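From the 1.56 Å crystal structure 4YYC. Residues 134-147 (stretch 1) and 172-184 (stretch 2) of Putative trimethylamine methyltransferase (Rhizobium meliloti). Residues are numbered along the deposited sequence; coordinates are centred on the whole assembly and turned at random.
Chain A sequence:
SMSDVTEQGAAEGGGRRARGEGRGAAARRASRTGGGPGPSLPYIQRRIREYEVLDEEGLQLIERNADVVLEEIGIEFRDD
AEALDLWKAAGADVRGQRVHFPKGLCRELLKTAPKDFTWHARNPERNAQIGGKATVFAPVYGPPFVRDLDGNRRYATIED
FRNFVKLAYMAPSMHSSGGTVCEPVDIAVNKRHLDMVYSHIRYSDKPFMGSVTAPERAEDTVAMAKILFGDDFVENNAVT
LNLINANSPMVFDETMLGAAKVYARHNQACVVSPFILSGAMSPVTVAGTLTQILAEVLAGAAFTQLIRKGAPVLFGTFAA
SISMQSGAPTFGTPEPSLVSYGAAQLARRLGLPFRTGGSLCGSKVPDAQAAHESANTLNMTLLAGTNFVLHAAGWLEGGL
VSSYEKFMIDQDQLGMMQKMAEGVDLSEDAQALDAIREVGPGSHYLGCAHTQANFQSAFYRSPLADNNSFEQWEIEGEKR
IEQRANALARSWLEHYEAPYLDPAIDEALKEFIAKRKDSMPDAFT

Stretch 1 134-147: ATVFAPVYGPPFVR
Stretch 2 172-184: PSMHSSGGTVCEP

The two stretches run side by side in the same direction, stretch 1 entering as a strand and leaving as one (145-147), stretch 2 as an irregular, repeatedly bent chain, joined by a sparse ladder of backbone hydrogen bonds, one histidine-to-backbone bond and close apolar packing that together bury 865 Å², both sides summed. The register pairs Phe 137 with His 175 (CA–CA 5.3 Å), Ala 138 with Ser 176, Tyr 141 with Val 181, Pro 143 with Cys 182 and Pro 144 with Glu 183 (CA–CA 4.8 Å).

Strand residue Phe 137 (phi/psi -95/137) is held at both polar backbone atoms. Its N donates to His 175 ND1 (3.0 Å, 171°), which the m rotamer (chi1 -49°) brings into line; ND1 therefore serves as acceptor. Phe 137 O accepts from Ser 176 N (3.0 Å) and, weakly, from His 175 N (3.0 Å). The Phe 137 ring (chi1 m) lies nearly parallel to the imidazole but slid aside, with centroids 5.4 Å apart. Selenomethionine Met 174 (t, p, p) curls its end inward, placing SE 3.7 Å from Pro 139 CD. Phe 137, Met 174 and Pro 139 are buried, where apolar side chains lose no hydrogen bonds; His 175 can be buried among them because NE2 is also bonded, elsewhere in the structure.

Pro 139 points toward stretch 2, its CD 3.3 Å from Ser 176 O and its CB 4.1 Å from Val 181 CG1. Glycines make room here: a CB on Gly 178 (89/-160) would sit 2.9 Å from Pro 139 CD, and one on Gly 179 (-132/-106) 2.8 Å from Tyr 141 CE2. Water 1 bridges Val 140 O (2.8 Å) and Gly 179 N (3.0 Å).

Farther along, Gly 142 N donates to Thr 180 O (2.8 Å); its 110/-28 backbone itself calls for glycine. Tyr 141 (chi1 t, chi2 -71°) offers a ring face to Thr 180 (chi1 m), whose CB stands 3.9 Å from the ring centroid. Glu 183 N donates to Pro 143 O (2.9 Å), and water 2 links Gly 142 O to Glu 183 OE1.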

# COMPACT_ATOMS: atom_id res chain seq x y z
N ALA A 134 -13.61 -13.51 5.02
CA ALA A 134 -14.41 -12.48 4.39
C ALA A 134 -13.88 -11.09 4.71
O ALA A 134 -13.26 -10.88 5.77
CB ALA A 134 -15.86 -12.60 4.84
N THR A 135 -14.13 -10.16 3.80
CA THR A 135 -13.83 -8.73 4.02
C THR A 135 -15.02 -7.93 3.54
O THR A 135 -15.51 -8.12 2.43
CB THR A 135 -12.53 -8.30 3.31
OG1 THR A 135 -11.42 -8.95 3.93
CG2 THR A 135 -12.31 -6.79 3.39
N VAL A 136 -15.50 -7.03 4.43
CA VAL A 136 -16.68 -6.23 4.18
C VAL A 136 -16.30 -4.76 4.37
O VAL A 136 -15.90 -4.34 5.45
CB VAL A 136 -17.78 -6.61 5.20
CG1 VAL A 136 -19.00 -5.72 5.08
CG2 VAL A 136 -18.17 -8.08 5.02
N PHE A 137 -16.51 -3.95 3.32
CA PHE A 137 -16.20 -2.53 3.34
C PHE A 137 -17.44 -1.72 3.70
O PHE A 137 -18.53 -1.93 3.12
CB PHE A 137 -15.71 -2.06 1.99
CG PHE A 137 -14.39 -2.63 1.57
CD1 PHE A 137 -13.35 -2.73 2.44
CD2 PHE A 137 -14.18 -3.01 0.23
CE1 PHE A 137 -12.10 -3.22 2.01
CE2 PHE A 137 -12.95 -3.49 -0.20
CZ PHE A 137 -11.92 -3.60 0.69
N ALA A 138 -17.26 -0.72 4.56
CA ALA A 138 -18.31 0.23 4.94
C ALA A 138 -17.80 1.65 4.83
O ALA A 138 -16.58 1.88 4.92
CB ALA A 138 -18.78 0.02 6.35
N PRO A 139 -18.70 2.61 4.66
CA PRO A 139 -18.22 4.01 4.56
C PRO A 139 -17.63 4.63 5.81
O PRO A 139 -17.68 4.09 6.93
CB PRO A 139 -19.47 4.78 4.12
CG PRO A 139 -20.45 3.74 3.64
CD PRO A 139 -20.13 2.49 4.36
N VAL A 140 -17.01 5.78 5.58
CA VAL A 140 -16.74 6.77 6.63
C VAL A 140 -17.85 6.84 7.68
O VAL A 140 -19.03 6.78 7.35
CB VAL A 140 -16.45 8.13 6.01
CG1 VAL A 140 -17.65 8.64 5.20
CG2 VAL A 140 -15.96 9.15 7.05
N TYR A 141 -17.44 7.02 8.93
CA TYR A 141 -18.37 7.13 10.07
C TYR A 141 -17.91 8.27 10.97
O TYR A 141 -16.75 8.34 11.39
CB TYR A 141 -18.32 5.79 10.81
CG TYR A 141 -19.28 5.59 11.96
CD1 TYR A 141 -19.12 6.27 13.15
CD2 TYR A 141 -20.29 4.64 11.85
CE1 TYR A 141 -19.97 6.07 14.23
CE2 TYR A 141 -21.13 4.42 12.94
CZ TYR A 141 -20.97 5.13 14.11
OH TYR A 141 -21.83 4.93 15.19
N GLY A 142 -18.84 9.16 11.29
CA GLY A 142 -18.63 10.21 12.29
C GLY A 142 -18.51 11.67 11.90
O GLY A 142 -18.84 12.52 12.72
N PRO A 143 -18.05 12.03 10.66
CA PRO A 143 -17.75 13.45 10.49
C PRO A 143 -18.93 14.42 10.64
O PRO A 143 -20.00 14.21 10.08
CB PRO A 143 -17.24 13.51 9.04
CG PRO A 143 -16.56 12.20 8.89
CD PRO A 143 -17.44 11.23 9.59
N PRO A 144 -18.70 15.56 11.29
CA PRO A 144 -19.74 16.58 11.36
C PRO A 144 -19.71 17.55 10.21
O PRO A 144 -20.65 18.32 10.04
CB PRO A 144 -19.41 17.30 12.66
CG PRO A 144 -17.97 17.12 12.87
CD PRO A 144 -17.67 15.75 12.33
N PHE A 145 -18.62 17.53 9.44
CA PHE A 145 -18.49 18.38 8.26
C PHE A 145 -18.48 17.55 7.00
O PHE A 145 -18.09 16.39 6.99
CB PHE A 145 -17.17 19.18 8.29
CG PHE A 145 -17.07 20.16 9.42
CD1 PHE A 145 -17.69 21.40 9.35
CD2 PHE A 145 -16.39 19.81 10.57
CE1 PHE A 145 -17.57 22.30 10.42
CE2 PHE A 145 -16.28 20.69 11.64
CZ PHE A 145 -16.88 21.92 11.56
N VAL A 146 -18.91 18.19 5.91
CA VAL A 146 -18.67 17.66 4.57
C VAL A 146 -17.80 18.60 3.77
O VAL A 146 -17.74 19.81 4.06
CB VAL A 146 -19.97 17.37 3.77
CG1 VAL A 146 -20.77 16.30 4.50
CG2 VAL A 146 -20.79 18.64 3.56
N ARG A 147 -17.12 18.04 2.77
CA ARG A 147 -16.64 18.83 1.66
C ARG A 147 -17.55 18.56 0.51
O ARG A 147 -17.56 17.43 0.00
CB ARG A 147 -15.22 18.42 1.30
CG ARG A 147 -14.23 19.18 2.06
CD ARG A 147 -13.91 20.55 1.46
NE ARG A 147 -12.78 21.06 2.16
CZ ARG A 147 -12.29 22.27 2.02
NH1 ARG A 147 -12.86 23.17 1.21
NH2 ARG A 147 -11.24 22.58 2.73
N PRO A 172 -19.68 -0.25 -6.38
CA PRO A 172 -19.83 -1.71 -6.51
C PRO A 172 -19.12 -2.52 -5.42
O PRO A 172 -19.57 -3.62 -5.09
CB PRO A 172 -19.19 -2.03 -7.86
CG PRO A 172 -19.12 -0.76 -8.58
CD PRO A 172 -19.25 0.38 -7.63
N SER A 173 -18.04 -2.01 -4.84
CA SER A 173 -17.33 -2.75 -3.79
C SER A 173 -17.58 -2.19 -2.41
O SER A 173 -16.90 -2.57 -1.47
CB SER A 173 -15.82 -2.90 -4.09
OG SER A 173 -15.59 -3.82 -5.14
N MSE A 174 -18.60 -1.35 -2.25
CA MSE A 174 -19.04 -0.92 -0.90
C MSE A 174 -20.06 -1.94 -0.47
O MSE A 174 -21.16 -1.97 -1.01
CB MSE A 174 -19.56 0.51 -0.93
CG MSE A 174 -19.83 1.09 0.44
SE MSE A 174 -18.19 1.07 1.53
CE MSE A 174 -17.44 2.59 0.75
N HIS A 175 -19.75 -2.79 0.49
CA HIS A 175 -20.64 -3.90 0.80
C HIS A 175 -21.69 -3.55 1.83
O HIS A 175 -22.72 -4.20 1.87
CB HIS A 175 -19.84 -5.10 1.26
CG HIS A 175 -18.69 -5.41 0.34
ND1 HIS A 175 -17.38 -5.23 0.72
CD2 HIS A 175 -18.66 -5.83 -0.94
CE1 HIS A 175 -16.59 -5.55 -0.29
NE2 HIS A 175 -17.34 -5.91 -1.31
N SER A 176 -21.39 -2.58 2.68
CA SER A 176 -22.33 -2.11 3.71
C SER A 176 -22.70 -0.67 3.44
O SER A 176 -21.87 0.11 2.99
CB SER A 176 -21.65 -2.17 5.06
OG SER A 176 -22.38 -1.53 6.09
N SER A 177 -23.92 -0.33 3.82
CA SER A 177 -24.42 1.05 3.80
C SER A 177 -23.77 1.92 4.85
O SER A 177 -23.72 3.14 4.71
CB SER A 177 -25.93 1.06 4.02
OG SER A 177 -26.53 2.25 3.60
N GLY A 178 -23.26 1.32 5.90
CA GLY A 178 -22.63 2.07 6.99
C GLY A 178 -23.61 2.51 8.09
O GLY A 178 -24.67 1.94 8.26
N GLY A 179 -23.15 3.52 8.83
CA GLY A 179 -23.85 4.03 9.97
C GLY A 179 -23.92 5.53 9.89
O GLY A 179 -24.64 6.08 9.06
N THR A 180 -23.14 6.22 10.69
CA THR A 180 -23.15 7.68 10.74
C THR A 180 -22.24 8.20 9.61
O THR A 180 -21.15 8.70 9.84
CB THR A 180 -22.64 8.14 12.11
OG1 THR A 180 -23.45 7.54 13.12
CG2 THR A 180 -22.62 9.63 12.26
N VAL A 181 -22.73 8.12 8.38
CA VAL A 181 -21.91 8.48 7.22
C VAL A 181 -21.49 9.95 7.29
O VAL A 181 -20.42 10.32 6.81
CB VAL A 181 -22.56 8.10 5.89
CG1 VAL A 181 -22.73 6.60 5.80
CG2 VAL A 181 -23.93 8.78 5.65
N CYS A 182 -22.35 10.75 7.90
CA CYS A 182 -22.00 12.06 8.44
C CYS A 182 -22.99 12.38 9.54
O CYS A 182 -23.94 11.64 9.72
CB CYS A 182 -21.98 13.12 7.34
SG CYS A 182 -23.54 13.33 6.43
N GLU A 183 -22.75 13.43 10.28
CA GLU A 183 -23.63 13.83 11.37
C GLU A 183 -24.55 14.93 10.86
O GLU A 183 -24.08 16.05 10.62
CB GLU A 183 -22.75 14.34 12.52
CG GLU A 183 -23.49 14.65 13.80
CD GLU A 183 -23.99 13.41 14.51
OE1 GLU A 183 -23.27 12.39 14.54
OE2 GLU A 183 -25.09 13.46 15.10
N PRO A 184 -25.85 14.66 10.68
CA PRO A 184 -26.74 15.73 10.09
C PRO A 184 -27.10 16.83 11.06
O PRO A 184 -27.78 16.56 12.07
CB PRO A 184 -27.99 14.96 9.65
CG PRO A 184 -27.99 13.75 10.49
CD PRO A 184 -26.57 13.38 10.84
O HOH W 1 -20.39 4.43 8.11
O HOH W 2 -20.46 12.38 14.92
O HOH W 3 -22.87 18.25 11.64